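Local coordinates for protein ribonucleoside-diphosphate reductase (Pseudomonas aeruginosa, PDB 5IM3) that probably reduces ribonucleoside diphosphates to their deoxy forms for DNA synthesis, under allosteric control by bound nucleotides such as dATP, at residues Y374-P379 with L402-T407; G387-N392 with K431-T436; V450-E455 with H479-A484; L512-G517 with V580-N585. All blocks are in the same frame, centred on the assembly; numbering follows the deposited sequence.

Overall arrangement
All four contacts lie in the barrel domain, on one side of the chain's centre. Contacts 1 and 3 are parallel strand pairs of one sheet, their centres about 10 Å apart, joined because strands 401-405 and 450-455 are neighbours. Contact 2 pairs helices 382-395 and 427-440, which pack on that part of the sheet and also meet a second subunit; its segments alternate along the chain with those of contact 1. Contact 4, last in sequence, ties two loops together near the C-terminal ends of strands 401-405 and 450-455. It is about 21 Å from contact 2, centre to centre, without touching it. Together they build a section of the barrel close to a bound dATP.

Contact 1: Y374-P379 with L402-T407; sequences YLTTVP and LGNDWT
Two side-chain hydrogen bonds, Thr376 to Asn404 on one face of the sheet and Thr377 to Asp405 on the other, reinforce a parallel strand pair that already has regular backbone bonds. Thr376 OG1 donates to Asn404 OD1 at 2.7 Å, coming in above the amide carbonyl plane; its torsion (chi1 72°) sets the hydroxyl between the backbone N and the carbonyl carbon, beside the neighbouring strand. Thr377 and Asp405 also lie side by side. Here OG1, anti to the backbone N (chi1 178°), donates to Asp405 OD2 over 2.9 Å on the anti side, tilted 31° out of the carboxylate plane. The same OD2 is hydrogen-bonded to His513, while Asp405 OD1 accepts from Thr407 N in an Asx turn just past the strand.

Backbone bonds run from Gly403 N to Tyr374 O and on to Val378 N with Asp405 O, 3.0 Å apart. Beyond the last bridge, Val378 CG2 sits 3.8 Å from the centroid of the Trp406 five-membered ring, a CH-pi contact over the face, with CG1 above the six-membered part. Tyr374 CB touches Leu402 CD2 at the other end.

The pair forms a beta-alpha-beta unit with helix 382-395. Thr377 and Thr407 donate to the buried Asp405 carboxylate and His513 is hydrogen-bonded to it, which would be expected to favour its negative charge.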
loop_
_atom_site.group_PDB
_atom_site.type_symbol
_atom_site.label_atom_id
_atom_site.label_comp_id
_atom_site.label_asym_id
_atom_site.label_seq_id
_atom_site.Cartn_x
_atom_site.Cartn_y
_atom_site.Cartn_z
ATOM N N TYR A 374 -5.656 -44.507 5.390
ATOM C CA TYR A 374 -6.294 -44.853 6.656
ATOM C C TYR A 374 -6.935 -43.637 7.305
ATOM O O TYR A 374 -6.511 -42.498 7.092
ATOM C CB TYR A 374 -5.290 -45.459 7.649
ATOM C CG TYR A 374 -4.408 -46.533 7.065
ATOM C CD1 TYR A 374 -4.807 -47.861 7.055
ATOM C CD2 TYR A 374 -3.173 -46.215 6.523
ATOM C CE1 TYR A 374 -3.996 -48.841 6.521
ATOM C CE2 TYR A 374 -2.360 -47.180 5.991
ATOM C CZ TYR A 374 -2.772 -48.492 5.989
ATOM O OH TYR A 374 -1.947 -49.445 5.450
ATOM N N LEU A 375 -7.956 -43.905 8.123
ATOM C CA LEU A 375 -8.630 -42.903 8.935
ATOM C C LEU A 375 -8.618 -43.359 10.387
ATOM O O LEU A 375 -8.864 -44.533 10.679
ATOM C CB LEU A 375 -10.084 -42.671 8.488
ATOM C CG LEU A 375 -10.341 -42.092 7.091
ATOM C CD1 LEU A 375 -10.162 -43.140 5.995
ATOM C CD2 LEU A 375 -11.742 -41.491 7.034
ATOM N N THR A 376 -8.337 -42.426 11.295
ATOM C CA THR A 376 -8.299 -42.715 12.720
ATOM C C THR A 376 -9.063 -41.644 13.480
ATOM O O THR A 376 -9.340 -40.558 12.966
ATOM C CB THR A 376 -6.863 -42.779 13.262
ATOM O OG1 THR A 376 -6.311 -41.456 13.313
ATOM C CG2 THR A 376 -5.981 -43.665 12.387
ATOM N N THR A 377 -9.396 -41.969 14.725
ATOM C CA THR A 377 -9.984 -41.023 15.664
ATOM C C THR A 377 -9.191 -41.105 16.960
ATOM O O THR A 377 -8.878 -42.204 17.429
ATOM C CB THR A 377 -11.473 -41.317 15.901
ATOM O OG1 THR A 377 -11.998 -40.396 16.862
ATOM C CG2 THR A 377 -11.687 -42.744 16.394
ATOM N N VAL A 378 -8.847 -39.953 17.517
ATOM C CA VAL A 378 -7.937 -39.862 18.658
ATOM C C VAL A 378 -8.764 -39.718 19.932
ATOM O O VAL A 378 -9.600 -38.810 20.008
ATOM C CB VAL A 378 -6.959 -38.684 18.512
ATOM C CG1 VAL A 378 -5.899 -38.738 19.600
ATOM C CG2 VAL A 378 -6.305 -38.696 17.143
ATOM N N PRO A 379 -8.573 -40.575 20.933
ATOM C CA PRO A 379 -9.336 -40.442 22.177
ATOM C C PRO A 379 -8.760 -39.375 23.101
ATOM O O PRO A 379 -7.580 -39.025 23.042
ATOM C CB PRO A 379 -9.221 -41.834 22.810
ATOM C CG PRO A 379 -7.928 -42.352 22.312
ATOM C CD PRO A 379 -7.762 -41.803 20.919
ATOM N N LEU A 402 -2.776 -40.621 5.925
ATOM C CA LEU A 402 -3.562 -40.685 7.150
ATOM C C LEU A 402 -4.484 -39.484 7.300
ATOM O O LEU A 402 -4.073 -38.338 7.089
ATOM C CB LEU A 402 -2.646 -40.749 8.373
ATOM C CG LEU A 402 -1.945 -42.079 8.623
ATOM C CD1 LEU A 402 -0.640 -41.855 9.352
ATOM C CD2 LEU A 402 -2.856 -42.980 9.428
ATOM N N GLY A 403 -5.725 -39.757 7.692
ATOM C CA GLY A 403 -6.607 -38.753 8.263
ATOM C C GLY A 403 -6.770 -39.009 9.754
ATOM O O GLY A 403 -6.988 -40.148 10.173
ATOM N N ASN A 404 -6.641 -37.940 10.543
ATOM C CA ASN A 404 -6.747 -38.004 11.999
ATOM C C ASN A 404 -7.865 -37.087 12.472
ATOM O O ASN A 404 -7.836 -35.881 12.203
ATOM C CB ASN A 404 -5.443 -37.582 12.682
ATOM C CG ASN A 404 -4.361 -38.625 12.609
ATOM O OD1 ASN A 404 -4.584 -39.764 12.190
ATOM N ND2 ASN A 404 -3.165 -38.237 13.034
ATOM N N ASP A 405 -8.820 -37.649 13.211
ATOM C CA ASP A 405 -9.856 -36.868 13.880
ATOM C C ASP A 405 -9.368 -36.486 15.277
ATOM O O ASP A 405 -9.315 -37.330 16.177
ATOM C CB ASP A 405 -11.156 -37.663 13.956
ATOM C CG ASP A 405 -12.109 -37.115 15.002
ATOM O OD1 ASP A 405 -12.178 -35.878 15.153
ATOM O OD2 ASP A 405 -12.782 -37.922 15.678
ATOM N N TRP A 406 -9.029 -35.212 15.463
ATOM C CA TRP A 406 -8.530 -34.716 16.738
ATOM C C TRP A 406 -9.593 -34.003 17.560
ATOM O O TRP A 406 -9.290 -33.520 18.656
ATOM C CB TRP A 406 -7.336 -33.790 16.496
ATOM C CG TRP A 406 -6.096 -34.576 16.271
ATOM C CD1 TRP A 406 -5.656 -35.100 15.088
ATOM C CD2 TRP A 406 -5.149 -34.979 17.264
ATOM N NE1 TRP A 406 -4.488 -35.794 15.284
ATOM C CE2 TRP A 406 -4.154 -35.735 16.610
ATOM C CE3 TRP A 406 -5.041 -34.773 18.642
ATOM C CZ2 TRP A 406 -3.067 -36.280 17.288
ATOM C CZ3 TRP A 406 -3.962 -35.315 19.311
ATOM C CH2 TRP A 406 -2.988 -36.058 18.635
ATOM N N THR A 407 -10.829 -33.958 17.077
ATOM C CA THR A 407 -11.890 -33.252 17.788
ATOM C C THR A 407 -12.092 -33.722 19.225
ATOM O O THR A 407 -12.351 -32.865 20.087
ATOM C CB THR A 407 -13.193 -33.384 16.992
ATOM O OG1 THR A 407 -13.050 -32.708 15.736
ATOM C CG2 THR A 407 -14.377 -32.795 17.753
#

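Contact 2: G387-N392 with K431-T436; sequences GAIHDN and KVVNDT
Ile389 overlaps three side chains of segment 431-436 of helix 427-440 by using its two methyl ends. CD1 presses on Val433 CG2 at 3.3 Å, tighter than usual van der Waals contact, while CG2 reaches Val432 CG1 at 4.0 Å and Thr436 OG1 at 3.7 Å. CG2 stands anti to the backbone N (chi1 -55° for CG1), which turns it to the pair one helical turn apart. The Ile389 and Val432 side chains cross at about a right angle. One turn on, Asn392 OD1 lies 4.0 Å from Val433 CG1, its polar end being engaged by Asn404 of the sheet below.

No hydrogen bond spans the pair. The Thr436 hydroxyl donates back to Val432 O over 2.9 Å, reaching it from the opposite face of the carbonyl plane to Thr436 N, and is also hydrogen-bonded to Tyr386 of the second subunit. That Tyr386 packs on Ile389 as well.

The short segments run nearly parallel, at 18°, with axes 10.2 Å apart. Both helices contribute to the contact with the second subunit, and they lie side by side over parallel strands, as expected for the helices outside the ten-stranded alpha/beta barrel of this family.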
loop_
_atom_site.group_PDB
_atom_site.type_symbol
_atom_site.label_atom_id
_atom_site.label_comp_id
_atom_site.label_asym_id
_atom_site.label_seq_id
_atom_site.Cartn_x
_atom_site.Cartn_y
_atom_site.Cartn_z
ATOM N N GLY A 387 -1.071 -43.630 21.815
ATOM C CA GLY A 387 -1.369 -44.792 21.000
ATOM C C GLY A 387 -1.708 -44.412 19.573
ATOM O O GLY A 387 -1.378 -45.144 18.638
ATOM N N ALA A 388 -2.348 -43.252 19.387
ATOM C CA ALA A 388 -2.657 -42.767 18.046
ATOM C C ALA A 388 -1.405 -42.260 17.340
ATOM O O ALA A 388 -1.253 -42.440 16.124
ATOM C CB ALA A 388 -3.714 -41.666 18.122
ATOM N N ILE A 389 -0.502 -41.615 18.083
ATOM C CA ILE A 389 0.792 -41.251 17.510
ATOM C C ILE A 389 1.531 -42.503 17.071
ATOM O O ILE A 389 2.161 -42.533 16.007
ATOM C CB ILE A 389 1.628 -40.443 18.519
ATOM C CG1 ILE A 389 0.861 -39.217 19.017
ATOM C CG2 ILE A 389 2.952 -40.021 17.889
ATOM C CD1 ILE A 389 0.487 -38.255 17.936
ATOM N N HIS A 390 1.481 -43.548 17.896
ATOM C CA HIS A 390 2.147 -44.800 17.565
ATOM C C HIS A 390 1.559 -45.419 16.299
ATOM O O HIS A 390 2.298 -45.907 15.438
ATOM C CB HIS A 390 2.029 -45.761 18.747
ATOM C CG HIS A 390 2.721 -47.072 18.544
ATOM N ND1 HIS A 390 2.228 -48.053 17.711
ATOM C CD2 HIS A 390 3.854 -47.576 19.089
ATOM C CE1 HIS A 390 3.035 -49.099 17.739
ATOM N NE2 HIS A 390 4.028 -48.835 18.569
ATOM N N ASP A 391 0.230 -45.405 16.173
ATOM C CA ASP A 391 -0.409 -45.938 14.974
ATOM C C ASP A 391 -0.025 -45.127 13.743
ATOM O O ASP A 391 0.244 -45.693 12.676
ATOM C CB ASP A 391 -1.928 -45.957 15.150
ATOM C CG ASP A 391 -2.379 -46.945 16.206
ATOM O OD1 ASP A 391 -1.621 -47.892 16.501
ATOM O OD2 ASP A 391 -3.498 -46.783 16.738
ATOM N N ASN A 392 0.010 -43.797 13.872
ATOM C CA ASN A 392 0.443 -42.948 12.768
ATOM C C ASN A 392 1.793 -43.399 12.236
ATOM O O ASN A 392 1.987 -43.532 11.023
ATOM C CB ASN A 392 0.523 -41.489 13.225
ATOM C CG ASN A 392 -0.788 -40.745 13.064
ATOM O OD1 ASN A 392 -0.794 -39.523 12.929
ATOM N ND2 ASN A 392 -1.903 -41.468 13.080
ATOM N N LYS A 431 1.889 -30.951 17.163
ATOM C CA LYS A 431 3.310 -30.778 16.904
ATOM C C LYS A 431 4.043 -32.113 16.957
ATOM O O LYS A 431 4.984 -32.343 16.195
ATOM C CB LYS A 431 3.906 -29.795 17.908
ATOM C CG LYS A 431 5.412 -29.643 17.783
ATOM C CD LYS A 431 5.786 -28.859 16.531
ATOM C CE LYS A 431 5.498 -27.380 16.716
ATOM N NZ LYS A 431 6.130 -26.577 15.645
ATOM N N VAL A 432 3.636 -32.994 17.874
ATOM C CA VAL A 432 4.215 -34.334 17.916
ATOM C C VAL A 432 3.860 -35.100 16.644
ATOM O O VAL A 432 4.696 -35.795 16.070
ATOM C CB VAL A 432 3.743 -35.080 19.176
ATOM C CG1 VAL A 432 4.325 -36.487 19.219
ATOM C CG2 VAL A 432 4.132 -34.296 20.437
ATOM N N VAL A 433 2.611 -34.985 16.191
ATOM C CA VAL A 433 2.209 -35.586 14.920
ATOM C C VAL A 433 3.085 -35.057 13.797
ATOM O O VAL A 433 3.635 -35.815 12.994
ATOM C CB VAL A 433 0.720 -35.304 14.643
ATOM C CG1 VAL A 433 0.345 -35.747 13.231
ATOM C CG2 VAL A 433 -0.155 -35.984 15.679
ATOM N N ASN A 434 3.209 -33.730 13.731
ATOM C CA ASN A 434 3.969 -33.089 12.667
ATOM C C ASN A 434 5.384 -33.646 12.581
ATOM O O ASN A 434 5.878 -33.942 11.488
ATOM C CB ASN A 434 3.996 -31.581 12.916
ATOM C CG ASN A 434 4.769 -30.831 11.864
ATOM O OD1 ASN A 434 4.209 -30.394 10.859
ATOM N ND2 ASN A 434 6.065 -30.672 12.087
ATOM N N ASP A 435 6.049 -33.805 13.729
ATOM C CA ASP A 435 7.423 -34.287 13.730
ATOM C C ASP A 435 7.510 -35.788 13.502
ATOM O O ASP A 435 8.569 -36.276 13.096
ATOM C CB ASP A 435 8.107 -33.915 15.044
ATOM C CG ASP A 435 8.276 -32.413 15.202
ATOM O OD1 ASP A 435 7.339 -31.665 14.850
ATOM O OD2 ASP A 435 9.348 -31.979 15.673
ATOM N N THR A 436 6.427 -36.524 13.748
ATOM C CA THR A 436 6.392 -37.934 13.381
ATOM C C THR A 436 6.313 -38.095 11.868
ATOM O O THR A 436 6.988 -38.951 11.292
ATOM C CB THR A 436 5.208 -38.613 14.067
ATOM O OG1 THR A 436 5.413 -38.594 15.485
ATOM C CG2 THR A 436 5.042 -40.053 13.592
#

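Contact 3: V450-E455 with H479-A484; sequences VCAYLE and HDMNTA
Met481 crosses Val450 obliquely and ends against Ala452, on the side of helix 427-440. From CB its CG, anti to the backbone N (chi1 -174°), meets Val450 CG1 at 3.9 Å and lies equally near Val450 O. SD follows at 3.9 Å from Ala452 CB, and a bend at the last torsion (chi3 76°) sets CE against that same methyl at 3.7 Å. Val433 of helix 427-440 also touches this side chain, so the thioether fills the join between sheet and helix.

The other face carries Cys451, Tyr453 and Ala484. Ala484 CB stands over the Tyr453 ring, offset toward the rim, 3.6 Å from the centroid in a CH-pi contact. Cys451 SG, anti to its backbone N, comes within 3.8 Å of the same Ala484 CB. The ring's hydroxyl is hydrogen-bonded to the carbonyl of Asn585.

Between the two faces, four backbone bonds alternate across the strands, from Asn482 N with Val450 O, 2.9 Å apart, to the longer Leu454 N to Ala484 O at 3.2 Å. With helix 461-465 between them in sequence, these parallel strands make a beta-alpha-beta crossover, the repeating topology of the ribonucleotide reductase alpha/beta barrel.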
loop_
_atom_site.group_PDB
_atom_site.type_symbol
_atom_site.label_atom_id
_atom_site.label_comp_id
_atom_site.label_asym_id
_atom_site.label_seq_id
_atom_site.Cartn_x
_atom_site.Cartn_y
_atom_site.Cartn_z
ATOM N N VAL A 450 -0.091 -36.667 6.468
ATOM C CA VAL A 450 -1.184 -36.811 7.422
ATOM C C VAL A 450 -2.000 -35.523 7.420
ATOM O O VAL A 450 -1.464 -34.429 7.227
ATOM C CB VAL A 450 -0.650 -37.139 8.840
ATOM C CG1 VAL A 450 0.391 -36.123 9.262
ATOM C CG2 VAL A 450 -1.783 -37.207 9.858
ATOM N N CYS A 451 -3.312 -35.658 7.617
ATOM C CA CYS A 451 -4.220 -34.517 7.682
ATOM C C CYS A 451 -5.000 -34.582 8.984
ATOM O O CYS A 451 -5.684 -35.575 9.248
ATOM C CB CYS A 451 -5.185 -34.495 6.491
ATOM S SG CYS A 451 -6.331 -33.083 6.496
ATOM N N ALA A 452 -4.914 -33.521 9.785
ATOM C CA ALA A 452 -5.656 -33.435 11.036
ATOM C C ALA A 452 -6.977 -32.705 10.822
ATOM O O ALA A 452 -7.031 -31.674 10.144
ATOM C CB ALA A 452 -4.828 -32.720 12.105
ATOM N N TYR A 453 -8.044 -33.252 11.402
ATOM C CA TYR A 453 -9.384 -32.689 11.306
ATOM C C TYR A 453 -9.829 -32.158 12.664
ATOM O O TYR A 453 -9.555 -32.771 13.700
ATOM C CB TYR A 453 -10.386 -33.737 10.820
ATOM C CG TYR A 453 -10.319 -34.045 9.344
ATOM C CD1 TYR A 453 -9.322 -34.864 8.829
ATOM C CD2 TYR A 453 -11.279 -33.554 8.472
ATOM C CE1 TYR A 453 -9.267 -35.162 7.483
ATOM C CE2 TYR A 453 -11.231 -33.846 7.121
ATOM C CZ TYR A 453 -10.221 -34.651 6.634
ATOM O OH TYR A 453 -10.164 -34.948 5.295
ATOM N N LEU A 454 -10.527 -31.024 12.654
ATOM C CA LEU A 454 -11.072 -30.448 13.878
ATOM C C LEU A 454 -12.448 -29.861 13.598
ATOM O O LEU A 454 -12.647 -29.187 12.585
ATOM C CB LEU A 454 -10.151 -29.367 14.447
ATOM C CG LEU A 454 -10.382 -29.053 15.923
ATOM C CD1 LEU A 454 -9.880 -30.196 16.794
ATOM C CD2 LEU A 454 -9.714 -27.742 16.306
ATOM N N GLU A 455 -13.391 -30.120 14.499
ATOM C CA GLU A 455 -14.753 -29.639 14.338
ATOM C C GLU A 455 -14.842 -28.161 14.720
ATOM O O GLU A 455 -14.070 -27.665 15.547
ATOM C CB GLU A 455 -15.711 -30.483 15.182
ATOM C CG GLU A 455 -17.160 -30.452 14.720
ATOM C CD GLU A 455 -17.964 -31.633 15.230
ATOM O OE1 GLU A 455 -17.388 -32.736 15.377
ATOM O OE2 GLU A 455 -19.175 -31.465 15.480
ATOM N N HIS A 479 4.168 -27.085 9.909
ATOM C CA HIS A 479 4.436 -26.898 8.486
ATOM C C HIS A 479 4.512 -28.203 7.704
ATOM O O HIS A 479 4.628 -28.156 6.474
ATOM C CB HIS A 479 5.747 -26.133 8.284
ATOM C CG HIS A 479 5.749 -24.766 8.895
ATOM N ND1 HIS A 479 6.574 -24.422 9.943
ATOM C CD2 HIS A 479 5.023 -23.661 8.608
ATOM C CE1 HIS A 479 6.360 -23.162 10.274
ATOM N NE2 HIS A 479 5.424 -22.677 9.479
ATOM N N ASP A 480 4.456 -29.356 8.368
ATOM C CA ASP A 480 4.577 -30.642 7.691
ATOM C C ASP A 480 3.329 -31.493 7.874
ATOM O O ASP A 480 3.371 -32.706 7.662
ATOM C CB ASP A 480 5.816 -31.383 8.190
ATOM C CG ASP A 480 7.057 -30.508 8.173
ATOM O OD1 ASP A 480 7.723 -30.436 7.121
ATOM O OD2 ASP A 480 7.358 -29.885 9.213
ATOM N N MET A 481 2.214 -30.875 8.246
ATOM C CA MET A 481 0.969 -31.572 8.520
ATOM C C MET A 481 -0.168 -30.830 7.841
ATOM O O MET A 481 -0.213 -29.597 7.863
ATOM C CB MET A 481 0.708 -31.657 10.034
ATOM C CG MET A 481 -0.497 -32.493 10.429
ATOM S SD MET A 481 -0.945 -32.307 12.168
ATOM C CE MET A 481 -1.743 -30.705 12.121
ATOM N N ASN A 482 -1.077 -31.579 7.234
ATOM C CA ASN A 482 -2.260 -30.985 6.636
ATOM C C ASN A 482 -3.351 -30.822 7.691
ATOM O O ASN A 482 -3.354 -31.487 8.728
ATOM C CB ASN A 482 -2.772 -31.836 5.465
ATOM C CG ASN A 482 -1.818 -31.840 4.272
ATOM O OD1 ASN A 482 -1.430 -32.899 3.779
ATOM N ND2 ASN A 482 -1.446 -30.658 3.802
ATOM N N THR A 483 -4.279 -29.914 7.411
ATOM C CA THR A 483 -5.385 -29.615 8.304
ATOM C C THR A 483 -6.666 -29.530 7.489
ATOM O O THR A 483 -6.642 -29.166 6.308
ATOM C CB THR A 483 -5.167 -28.287 9.054
ATOM O OG1 THR A 483 -4.971 -27.240 8.105
ATOM C CG2 THR A 483 -3.953 -28.359 9.974
ATOM N N ALA A 484 -7.790 -29.861 8.127
ATOM C CA ALA A 484 -9.087 -29.741 7.478
ATOM C C ALA A 484 -10.151 -29.404 8.511
ATOM O O ALA A 484 -10.101 -29.890 9.641
ATOM C CB ALA A 484 -9.470 -31.024 6.736
#

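Contact 4: L512-G517 with V580-N585; sequences LHDLYG and VVHSSN
His582 takes the tight side of this contact, meeting both His513 and Asp514. Its NE2 donates to Asp514 OD1 at 2.6 Å, with the acceptor close to the ring plane and the bond bent to 152°. The carboxylate is turned 38° from the ring and is approached nearly along its C-O direction. Asp514 itself is exposed, so this bond sits at the solvent margin, whereas the two histidines are buried. Their rings are near parallel but slid apart, with centroids 4.9 Å from each other, and His513 NE2 comes to 3.3 Å from His582 CD2. A chi1 of -177° puts His513 CG anti to the backbone N, and the two side chains cross at about a right angle.

Val580 CG2 packs 3.5 Å from Asp514 O. Looser is its approach to Tyr516, where CG2 comes no nearer than 4.5 Å to CE2, at the ring's edge and near its plane. A water donates to both His513 O and Val581 O, bridging the two backbones.

Both segments are loops. His513 also bonds Asp405 and Glu455, near the ends of two barrel strands; His582 touches Thr377 on strand 373-377, and Tyr516 rests on helix 566-571.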
loop_
_atom_site.group_PDB
_atom_site.type_symbol
_atom_site.label_atom_id
_atom_site.label_comp_id
_atom_site.label_asym_id
_atom_site.label_seq_id
_atom_site.Cartn_x
_atom_site.Cartn_y
_atom_site.Cartn_z
ATOM N N LEU A 512 -21.192 -34.342 21.538
ATOM C CA LEU A 512 -21.472 -33.601 20.308
ATOM C C LEU A 512 -20.776 -34.218 19.103
ATOM O O LEU A 512 -21.376 -34.358 18.031
ATOM C CB LEU A 512 -21.043 -32.139 20.458
ATOM C CG LEU A 512 -21.947 -31.175 21.229
ATOM C CD1 LEU A 512 -21.403 -29.758 21.105
ATOM C CD2 LEU A 512 -23.391 -31.230 20.742
ATOM N N HIS A 513 -19.497 -34.562 19.248
ATOM C CA HIS A 513 -18.721 -35.026 18.104
ATOM C C HIS A 513 -19.369 -36.237 17.437
ATOM O O HIS A 513 -19.345 -36.361 16.207
ATOM C CB HIS A 513 -17.296 -35.350 18.549
ATOM C CG HIS A 513 -16.393 -35.774 17.433
ATOM N ND1 HIS A 513 -16.275 -35.065 16.256
ATOM C CD2 HIS A 513 -15.562 -36.835 17.318
ATOM C CE1 HIS A 513 -15.407 -35.670 15.466
ATOM N NE2 HIS A 513 -14.961 -36.748 16.086
ATOM N N ASP A 514 -19.959 -37.138 18.227
ATOM C CA ASP A 514 -20.592 -38.327 17.666
ATOM C C ASP A 514 -22.005 -38.071 17.159
ATOM O O ASP A 514 -22.517 -38.872 16.371
ATOM C CB ASP A 514 -20.630 -39.453 18.705
ATOM C CG ASP A 514 -19.287 -40.131 18.884
ATOM O OD1 ASP A 514 -18.417 -39.984 18.003
ATOM O OD2 ASP A 514 -19.105 -40.825 19.903
ATOM N N LEU A 515 -22.651 -36.996 17.596
ATOM C CA LEU A 515 -23.971 -36.664 17.084
ATOM C C LEU A 515 -23.859 -35.955 15.734
ATOM O O LEU A 515 -22.813 -35.409 15.371
ATOM C CB LEU A 515 -24.729 -35.784 18.079
ATOM C CG LEU A 515 -25.078 -36.398 19.439
ATOM C CD1 LEU A 515 -25.686 -35.339 20.351
ATOM C CD2 LEU A 515 -26.020 -37.580 19.296
ATOM N N TYR A 516 -24.959 -35.973 14.985
ATOM C CA TYR A 516 -25.016 -35.306 13.690
ATOM C C TYR A 516 -26.475 -35.062 13.333
ATOM O O TYR A 516 -27.388 -35.625 13.943
ATOM C CB TYR A 516 -24.314 -36.129 12.602
ATOM C CG TYR A 516 -24.844 -37.540 12.447
ATOM C CD1 TYR A 516 -25.928 -37.809 11.618
ATOM C CD2 TYR A 516 -24.255 -38.602 13.121
ATOM C CE1 TYR A 516 -26.412 -39.097 11.470
ATOM C CE2 TYR A 516 -24.731 -39.892 12.980
ATOM C CZ TYR A 516 -25.810 -40.135 12.153
ATOM O OH TYR A 516 -26.288 -41.418 12.008
ATOM N N GLY A 517 -26.683 -34.206 12.330
ATOM C CA GLY A 517 -28.025 -33.907 11.867
ATOM C C GLY A 517 -28.841 -33.163 12.911
ATOM O O GLY A 517 -28.326 -32.356 13.688
ATOM N N VAL A 580 -19.877 -44.040 13.463
ATOM C CA VAL A 580 -19.974 -42.632 13.100
ATOM C C VAL A 580 -18.750 -42.266 12.272
ATOM O O VAL A 580 -17.640 -42.739 12.543
ATOM C CB VAL A 580 -20.074 -41.733 14.357
ATOM C CG1 VAL A 580 -19.913 -40.251 14.001
ATOM C CG2 VAL A 580 -21.397 -41.966 15.084
ATOM N N VAL A 581 -18.953 -41.428 11.257
ATOM C CA VAL A 581 -17.842 -40.881 10.482
ATOM C C VAL A 581 -17.280 -39.681 11.233
ATOM O O VAL A 581 -17.969 -38.674 11.422
ATOM C CB VAL A 581 -18.287 -40.483 9.068
ATOM C CG1 VAL A 581 -17.080 -40.056 8.236
ATOM C CG2 VAL A 581 -19.031 -41.626 8.401
ATOM N N HIS A 582 -16.020 -39.784 11.651
ATOM C CA HIS A 582 -15.401 -38.772 12.489
ATOM C C HIS A 582 -14.549 -37.789 11.705
ATOM O O HIS A 582 -14.205 -36.725 12.237
ATOM C CB HIS A 582 -14.541 -39.446 13.566
ATOM C CG HIS A 582 -15.339 -40.158 14.616
ATOM N ND1 HIS A 582 -15.132 -41.481 14.939
ATOM C CD2 HIS A 582 -16.340 -39.727 15.419
ATOM C CE1 HIS A 582 -15.976 -41.838 15.891
ATOM N NE2 HIS A 582 -16.718 -40.791 16.201
ATOM N N SER A 583 -14.211 -38.114 10.465
ATOM C CA SER A 583 -13.506 -37.196 9.580
ATOM C C SER A 583 -13.438 -37.849 8.205
ATOM O O SER A 583 -13.958 -38.949 7.990
ATOM C CB SER A 583 -12.108 -36.864 10.101
ATOM O OG SER A 583 -11.197 -37.927 9.872
ATOM N N SER A 584 -12.798 -37.158 7.273
ATOM C CA SER A 584 -12.440 -37.744 5.997
ATOM C C SER A 584 -10.956 -38.120 6.045
ATOM O O SER A 584 -10.355 -38.181 7.122
ATOM C CB SER A 584 -12.794 -36.770 4.872
ATOM O OG SER A 584 -12.665 -37.395 3.610
ATOM N N ASN A 585 -10.354 -38.373 4.893
ATOM C CA ASN A 585 -8.993 -38.879 4.850
ATOM C C ASN A 585 -8.039 -37.792 4.363
ATOM O O ASN A 585 -8.404 -36.615 4.239
ATOM C CB ASN A 585 -8.922 -40.127 3.970
ATOM C CG ASN A 585 -9.129 -39.815 2.502
ATOM O OD1 ASN A 585 -10.053 -39.086 2.134
ATOM N ND2 ASN A 585 -8.257 -40.352 1.654
HETATM O O HOH W 1 -18.134 -36.729 13.616
#